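Local coordinates for protein P-granule scaffold (Caenorhabditis japonica, PDB 5W4A) that probably scaffolds the assembly of germ (P) granules in the worm germline, condensates linked to mRNA repression, here represented by its helical N-terminal domain, at residues 15-20 against 138-143; 144-149 against 157-162. One frame throughout, in Å; residues are numbered along the deposited sequence.

Contact 1 of 2, residues 15-20 against 138-143; sequences RTYFFP and AKILAI
Y17 and F18 meet I140 where the turn leaving a two-stranded antiparallel hairpin (strands 9-11 and 14-16) packs on helix 136-148 inside a mainly helical domain. T16 does not reach that helix but shapes the turn: its OG1 accepts from the F19 backbone N at 3.0 Å, an ST motif, and F19 is the N-cap of the next helix. D171 reinforces the turn, bonding T16 OG1 and the backbone N of both Y17 and F18. At Y17 CB points to the helix, and with CG anti to N (chi1 173°) the ring stands beside the carbonyl carbon. I140 CG2 then lies over one face of the Y17 ring in a CH-pi contact, 3.9 Å from its centroid and 22° off the ring normal. The methyl is displaced toward the CD2-CE2 side, while on the same side of the ring plane I140 CD1 lies just beyond the CG-CD1 bond, 3.9 Å from Y17 CD1. The phenol oxygen is hydrogen-bonded to D79 of helix 71-84, so the residue joins two helices. A leucine in its place would probably leave D79 without its phenol partner and I140 CG2 without the aromatic face it rests on. F18 adds a looser contact, I140 CG2 approaching its ring obliquely. One face of that ring is covered by Y17 CD2, 3.5 Å above the plane, and F18 CZ stands 4.4 Å from I140 CG2.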
# COMPACT_ATOMS: atom_id res chain seq x y z
N ARG C 15 -16.29 7.26 -4.53
CA ARG C 15 -15.73 5.97 -4.91
C ARG C 15 -15.67 5.06 -3.68
O ARG C 15 -15.17 5.46 -2.62
CB ARG C 15 -14.34 6.21 -5.49
CG ARG C 15 -13.54 5.01 -5.82
CD ARG C 15 -12.23 5.50 -6.54
NE ARG C 15 -11.23 4.47 -6.59
CZ ARG C 15 -11.06 3.59 -7.57
NH1 ARG C 15 -11.85 3.58 -8.65
NH2 ARG C 15 -10.08 2.74 -7.45
N THR C 16 -16.22 3.85 -3.81
CA THR C 16 -16.43 2.98 -2.66
C THR C 16 -16.39 1.51 -3.05
O THR C 16 -16.81 1.12 -4.13
CB THR C 16 -17.76 3.33 -1.96
OG1 THR C 16 -17.92 2.51 -0.79
CG2 THR C 16 -18.96 3.15 -2.83
N TYR C 17 -15.82 0.68 -2.16
CA TYR C 17 -16.00 -0.77 -2.21
C TYR C 17 -17.00 -1.22 -1.15
O TYR C 17 -17.97 -1.93 -1.45
CB TYR C 17 -14.66 -1.54 -2.04
CG TYR C 17 -14.95 -2.99 -1.92
CD1 TYR C 17 -15.40 -3.71 -3.03
CD2 TYR C 17 -14.91 -3.63 -0.69
CE1 TYR C 17 -15.81 -5.02 -2.92
CE2 TYR C 17 -15.29 -4.94 -0.57
CZ TYR C 17 -15.74 -5.63 -1.69
OH TYR C 17 -16.13 -6.93 -1.60
N PHE C 18 -16.79 -0.79 0.10
CA PHE C 18 -17.49 -1.37 1.25
C PHE C 18 -18.88 -0.76 1.48
O PHE C 18 -19.70 -1.38 2.17
CB PHE C 18 -16.66 -1.18 2.52
CG PHE C 18 -15.43 -2.04 2.59
CD1 PHE C 18 -14.18 -1.55 2.23
CD2 PHE C 18 -15.52 -3.37 3.05
CE1 PHE C 18 -13.06 -2.35 2.29
CE2 PHE C 18 -14.39 -4.16 3.12
CZ PHE C 18 -13.16 -3.67 2.73
N PHE C 19 -19.16 0.43 0.93
CA PHE C 19 -20.38 1.18 1.28
C PHE C 19 -21.13 1.73 0.05
O PHE C 19 -21.53 2.90 0.03
CB PHE C 19 -20.01 2.32 2.22
CG PHE C 19 -19.39 1.87 3.53
CD1 PHE C 19 -20.17 1.26 4.48
CD2 PHE C 19 -18.02 2.01 3.75
CE1 PHE C 19 -19.60 0.83 5.70
CE2 PHE C 19 -17.45 1.58 4.95
CZ PHE C 19 -18.26 0.98 5.91
N PRO C 20 -21.37 0.92 -0.97
CA PRO C 20 -22.08 1.48 -2.15
C PRO C 20 -23.47 2.03 -1.88
O PRO C 20 -23.82 3.08 -2.44
CB PRO C 20 -22.12 0.30 -3.12
CG PRO C 20 -21.95 -0.91 -2.29
CD PRO C 20 -21.04 -0.51 -1.19
N ALA C 138 -7.75 -8.08 -5.68
CA ALA C 138 -6.81 -8.76 -4.78
C ALA C 138 -6.34 -7.84 -3.68
O ALA C 138 -6.16 -8.26 -2.54
CB ALA C 138 -5.61 -9.28 -5.55
N LYS C 139 -6.11 -6.57 -4.02
CA LYS C 139 -5.65 -5.60 -3.04
C LYS C 139 -6.73 -5.32 -1.99
O LYS C 139 -6.42 -5.16 -0.81
CB LYS C 139 -5.19 -4.33 -3.75
CG LYS C 139 -3.93 -4.54 -4.58
CD LYS C 139 -3.67 -3.36 -5.51
CE LYS C 139 -2.54 -3.66 -6.50
NZ LYS C 139 -1.29 -4.09 -5.83
N ILE C 140 -8.00 -5.30 -2.39
CA ILE C 140 -9.07 -5.13 -1.41
C ILE C 140 -9.10 -6.32 -0.44
O ILE C 140 -9.23 -6.14 0.77
CB ILE C 140 -10.42 -4.95 -2.11
CG1 ILE C 140 -10.46 -3.62 -2.88
CG2 ILE C 140 -11.60 -5.04 -1.10
CD1 ILE C 140 -11.57 -3.56 -3.89
N LEU C 141 -8.98 -7.54 -0.97
CA LEU C 141 -8.92 -8.73 -0.13
C LEU C 141 -7.78 -8.65 0.88
O LEU C 141 -7.97 -8.95 2.07
CB LEU C 141 -8.76 -9.97 -1.02
CG LEU C 141 -8.47 -11.29 -0.31
CD1 LEU C 141 -9.56 -11.64 0.69
CD2 LEU C 141 -8.34 -12.35 -1.35
N ALA C 142 -6.60 -8.23 0.43
CA ALA C 142 -5.45 -8.11 1.33
C ALA C 142 -5.73 -7.12 2.45
O ALA C 142 -5.44 -7.41 3.61
CB ALA C 142 -4.22 -7.68 0.52
N ILE C 143 -6.30 -5.96 2.13
CA ILE C 143 -6.60 -4.96 3.15
C ILE C 143 -7.65 -5.50 4.13
O ILE C 143 -7.55 -5.29 5.34
CB ILE C 143 -7.03 -3.64 2.51
CG1 ILE C 143 -5.85 -3.00 1.81
CG2 ILE C 143 -7.62 -2.66 3.57
CD1 ILE C 143 -6.27 -1.93 0.81

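Contact 2 of 2, residues 144-149 against 157-162; sequences LIKTIN and FTELSE
K146 and T147 face E159 and L160 across an antiparallel helical hairpin, in which helix 136-148 and helix 153-160 follow one another in the chain and pack side by side; the closest approach of their CA atoms, T147 to E159, is 5.6 Å. Van der Waals packing is carried by T147 and L160, whose side chains cross at about a right angle. L160 CD2 reaches T147 OG1 at 3.4 Å and T147 CG2 at 3.8 Å, so the leucine tip sits against both branches of the threonine. That hydroxyl is nevertheless satisfied, being bonded to the carbonyl of I143 one turn back: with OG1 beside the backbone N (chi1 -65°), it can fold onto its own helix while still meeting the leucine. The charged pair works differently. E159 bends at chi2 (-62°) and brings its carboxylate obliquely across the aliphatic stem of K146, E159 OE1 lying 3.5 Å from K146 CD. The ammonium does not meet the acid directly, since K146 NZ and E159 OE1 are 5.3 Å apart; their opposite charges would probably still attract. Nearby, T158 and E162 turn to the second subunit, bonding R128 and K131 of that chain respectively. Water completes the link between the lysine and glutamate: it accepts from K146 NZ at 3.0 Å and donates to E159 OE2 at 3.1 Å.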
# COMPACT_ATOMS: atom_id res chain seq x y z
N LEU C 144 -8.68 -6.18 3.61
CA LEU C 144 -9.69 -6.78 4.48
C LEU C 144 -9.07 -7.77 5.47
O LEU C 144 -9.35 -7.70 6.68
CB LEU C 144 -10.76 -7.47 3.63
CG LEU C 144 -11.86 -8.16 4.39
CD1 LEU C 144 -12.66 -7.22 5.30
CD2 LEU C 144 -12.79 -8.86 3.39
N ILE C 145 -8.22 -8.67 4.97
CA ILE C 145 -7.54 -9.64 5.83
C ILE C 145 -6.70 -8.93 6.89
O ILE C 145 -6.73 -9.29 8.08
CB ILE C 145 -6.71 -10.62 4.98
CG1 ILE C 145 -7.62 -11.61 4.26
CG2 ILE C 145 -5.74 -11.42 5.86
CD1 ILE C 145 -6.95 -12.39 3.18
N LYS C 146 -5.93 -7.92 6.49
CA LYS C 146 -5.07 -7.24 7.44
C LYS C 146 -5.89 -6.52 8.50
O LYS C 146 -5.49 -6.47 9.66
CB LYS C 146 -4.14 -6.28 6.69
CG LYS C 146 -3.12 -7.02 5.84
CD LYS C 146 -2.34 -6.13 4.92
CE LYS C 146 -1.36 -6.92 3.98
NZ LYS C 146 -0.38 -7.72 4.80
N THR C 147 -7.05 -5.99 8.11
CA THR C 147 -7.96 -5.34 9.05
C THR C 147 -8.54 -6.35 10.05
O THR C 147 -8.52 -6.11 11.27
CB THR C 147 -9.06 -4.65 8.25
OG1 THR C 147 -8.48 -3.59 7.48
CG2 THR C 147 -10.11 -4.03 9.19
N ILE C 148 -9.02 -7.50 9.55
CA ILE C 148 -9.58 -8.57 10.38
C ILE C 148 -8.55 -9.06 11.40
O ILE C 148 -8.88 -9.34 12.56
CB ILE C 148 -10.07 -9.72 9.48
CG1 ILE C 148 -11.30 -9.28 8.67
CG2 ILE C 148 -10.36 -10.98 10.31
CD1 ILE C 148 -11.55 -10.19 7.47
N ASN C 149 -7.29 -9.16 10.98
CA ASN C 149 -6.23 -9.70 11.83
C ASN C 149 -5.65 -8.67 12.79
O ASN C 149 -4.81 -9.04 13.63
CB ASN C 149 -5.12 -10.28 10.95
CG ASN C 149 -5.45 -11.67 10.44
OD1 ASN C 149 -6.35 -12.34 10.94
ND2 ASN C 149 -4.70 -12.12 9.44
N PHE C 157 -6.68 0.95 12.32
CA PHE C 157 -6.64 2.20 11.57
C PHE C 157 -5.50 2.22 10.55
O PHE C 157 -5.69 2.62 9.39
CB PHE C 157 -6.52 3.39 12.52
CG PHE C 157 -6.39 4.69 11.80
CD1 PHE C 157 -7.48 5.23 11.15
CD2 PHE C 157 -5.17 5.35 11.72
CE1 PHE C 157 -7.37 6.41 10.46
CE2 PHE C 157 -5.07 6.54 11.04
CZ PHE C 157 -6.17 7.06 10.40
N THR C 158 -4.32 1.75 10.96
CA THR C 158 -3.18 1.72 10.05
C THR C 158 -3.47 0.85 8.83
O THR C 158 -3.15 1.24 7.69
CB THR C 158 -1.95 1.19 10.81
OG1 THR C 158 -1.65 2.08 11.89
CG2 THR C 158 -0.74 1.08 9.91
N GLU C 159 -4.08 -0.31 9.04
CA GLU C 159 -4.35 -1.21 7.91
C GLU C 159 -5.50 -0.68 7.04
O GLU C 159 -5.40 -0.71 5.81
CB GLU C 159 -4.64 -2.63 8.41
CG GLU C 159 -3.45 -3.27 9.13
CD GLU C 159 -2.18 -3.46 8.26
OE1 GLU C 159 -2.22 -3.30 7.03
OE2 GLU C 159 -1.13 -3.80 8.85
N LEU C 160 -6.56 -0.17 7.65
CA LEU C 160 -7.65 0.42 6.87
C LEU C 160 -7.18 1.63 6.07
O LEU C 160 -7.73 1.95 5.00
CB LEU C 160 -8.79 0.83 7.80
CG LEU C 160 -9.64 -0.29 8.34
CD1 LEU C 160 -10.49 0.15 9.52
CD2 LEU C 160 -10.53 -0.85 7.23
N SER C 161 -6.18 2.36 6.58
CA SER C 161 -5.65 3.51 5.86
C SER C 161 -5.12 3.11 4.49
O SER C 161 -5.09 3.95 3.58
CB SER C 161 -4.53 4.17 6.67
OG SER C 161 -5.03 4.89 7.80
N GLU C 162 -4.74 1.84 4.31
CA GLU C 162 -4.27 1.39 3.00
C GLU C 162 -5.35 1.51 1.94
O GLU C 162 -5.04 1.55 0.74
CB GLU C 162 -3.77 -0.07 3.08
CG GLU C 162 -2.50 -0.25 3.91
CD GLU C 162 -1.30 0.41 3.29
OE1 GLU C 162 -1.11 0.31 2.04
OE2 GLU C 162 -0.58 1.10 4.04
O HOH W 1 0.21 -6.14 7.26

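How the contacts relate
Both contacts use helix 136-148, contact 1 its earlier turns and contact 2 the later ones, and their centres lie 11 Å apart. Contact 1 is the deeper: all three touching residues are buried, and its centre is about 8 Å from that of the chain, against about 11 Å for the partly buried contact 2. The chemistry differs accordingly: aromatic rings against a branched aliphatic in the first; in the second a water-linked charged pair, partly exposed, beside a buried threonine-leucine contact. One joins elements distant in sequence, the other successive helices. They also touch: I143 CG2 packs 3.7 Å from E159 O, and F18 CE2 lies 4.1 Å from L144 CD1.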